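Local structure of probable spore coat polysaccharide biosynthesis protein E (Chromobacterium violaceum ATCC 12472, 3G8R) at the interface of chains A and B. The protein binds zinc and is probably a sialic acid (N-acylneuraminate-9-phosphate) synthase, seen here as the NeuB and SAF part of a longer protein. Numbering follows the deposited sequence. Chains: chain A/B, Probable spore coat polysaccharide biosynthesis protein E.

The interface of chains A and B. Residues chain A 48, 65-66, 70, 120; chain B 277-278, 303.
The hydroxyl OG of B:Ser277 lies in the plane of the A:Tyr66 ring, at its edge, 3.6 Å from CE2. It belongs to the end of helix 269-278 of this NeuB-family protein, probably a sialic acid synthase; chain B's helix end and B:Phe303 meet the NeuB domain of chain A. The patch is part of a two-fold symmetric interface, repeated with the chains exchanged; such swapping of C-terminal parts is typical of NeuB-family dimers and probably biological. A small serine side chain probably suits this place, since it fits beside the aromatic rim.

Next along the helix, B:Leu278 supplies the main apolar plug and buries 76 Å² against chain A. Its branch CD2 stands over the centre of the A:Tyr66 ring, 3.5 Å from the centroid, a CH-pi contact that uses the broad face of the tyrosine. CG lies anti to the carbonyl carbon (chi1 -61°), which carries the fork away from the backbone towards chain A. The other branch, CD1, points towards the phenol end of the ring. Over the opposite face of A:Tyr66, off-centre toward the rim, lies CG of A:Lys65, whose aliphatic stem backs the aromatic plate. At the base of the same leucine, CB meets CB of A:Cys120 at 3.9 Å, where a compact thiol side chain fits closely beside the helix end.

B:Phe303 follows strand 299-302 and brings its outer rim to two chain A residues. Its CZ is 3.6 Å from CE1 of A:Phe70 and 3.8 Å from CB of A:Tyr66. CE2 of B:Phe303 arrives in plane at the edge of A:Phe70, the rings inclined at about 50°, with the A:Phe70 edge to one side of the B:Phe303 plane. Within chain A, CD of A:Arg48 covers the centre of one A:Phe70 face, and its guanidinium turns a face to CZ of A:Phe70, off-centre; CB of A:Tyr66 lies off-centre over the other face.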
# COMPACT_ATOMS: atom_id res chain seq x y z
N ARG A 48 -27.59 -3.98 -21.49
CA ARG A 48 -27.53 -3.74 -22.93
C ARG A 48 -28.93 -3.96 -23.53
O ARG A 48 -29.59 -4.95 -23.22
CB ARG A 48 -26.57 -4.72 -23.61
CG ARG A 48 -25.10 -4.51 -23.27
CD ARG A 48 -24.23 -5.65 -23.84
NE ARG A 48 -22.86 -5.49 -23.40
CZ ARG A 48 -22.40 -5.90 -22.22
NH1 ARG A 48 -23.21 -6.50 -21.36
NH2 ARG A 48 -21.14 -5.71 -21.90
N LYS A 65 -15.79 -11.99 -31.03
CA LYS A 65 -15.99 -12.12 -29.60
C LYS A 65 -17.27 -11.46 -29.11
O LYS A 65 -17.71 -10.42 -29.64
CB LYS A 65 -14.80 -11.53 -28.87
CG LYS A 65 -14.57 -12.11 -27.49
CD LYS A 65 -13.15 -11.81 -26.97
CE LYS A 65 -12.97 -12.32 -25.54
NZ LYS A 65 -14.14 -13.21 -25.21
N TYR A 66 -17.86 -12.10 -28.10
CA TYR A 66 -18.95 -11.53 -27.26
C TYR A 66 -20.36 -11.60 -27.85
O TYR A 66 -21.34 -11.78 -27.11
CB TYR A 66 -18.64 -10.10 -26.80
CG TYR A 66 -17.41 -9.92 -25.92
CD1 TYR A 66 -17.40 -10.35 -24.58
CD2 TYR A 66 -16.28 -9.28 -26.42
CE1 TYR A 66 -16.25 -10.16 -23.77
CE2 TYR A 66 -15.14 -9.09 -25.65
CZ TYR A 66 -15.11 -9.53 -24.31
OH TYR A 66 -13.97 -9.31 -23.55
N PHE A 70 -23.41 -12.75 -25.47
CA PHE A 70 -24.45 -11.79 -25.16
C PHE A 70 -25.84 -12.26 -25.52
O PHE A 70 -26.77 -12.12 -24.73
CB PHE A 70 -24.19 -10.46 -25.86
CG PHE A 70 -23.07 -9.65 -25.26
CD1 PHE A 70 -22.45 -8.66 -26.00
CD2 PHE A 70 -22.63 -9.89 -23.96
CE1 PHE A 70 -21.41 -7.91 -25.45
CE2 PHE A 70 -21.58 -9.13 -23.42
CZ PHE A 70 -20.98 -8.16 -24.16
N CYS A 120 -14.82 0.38 -21.43
CA CYS A 120 -15.01 0.40 -22.90
C CYS A 120 -15.87 1.59 -23.29
O CYS A 120 -15.65 2.22 -24.34
CB CYS A 120 -15.64 -0.90 -23.39
SG CYS A 120 -17.19 -1.32 -22.57
N SER B 277 -13.27 -4.32 -28.68
CA SER B 277 -14.23 -5.35 -29.04
C SER B 277 -15.54 -5.25 -28.26
O SER B 277 -16.54 -5.87 -28.62
CB SER B 277 -13.60 -6.75 -28.98
OG SER B 277 -13.09 -7.05 -27.71
N LEU B 278 -15.57 -4.42 -27.23
CA LEU B 278 -16.82 -4.16 -26.54
C LEU B 278 -17.48 -2.80 -26.89
O LEU B 278 -18.54 -2.48 -26.37
CB LEU B 278 -16.60 -4.27 -25.03
CG LEU B 278 -16.13 -5.62 -24.51
CD1 LEU B 278 -15.13 -5.41 -23.36
CD2 LEU B 278 -17.33 -6.51 -24.10
N PHE B 303 -22.97 -2.57 -31.74
CA PHE B 303 -21.77 -3.35 -31.51
C PHE B 303 -21.78 -4.60 -32.38
O PHE B 303 -22.83 -5.06 -32.76
CB PHE B 303 -21.66 -3.61 -30.00
CG PHE B 303 -21.28 -5.02 -29.64
CD1 PHE B 303 -20.00 -5.32 -29.19
CD2 PHE B 303 -22.23 -6.04 -29.69
CE1 PHE B 303 -19.64 -6.63 -28.83
CE2 PHE B 303 -21.87 -7.37 -29.34
CZ PHE B 303 -20.58 -7.65 -28.90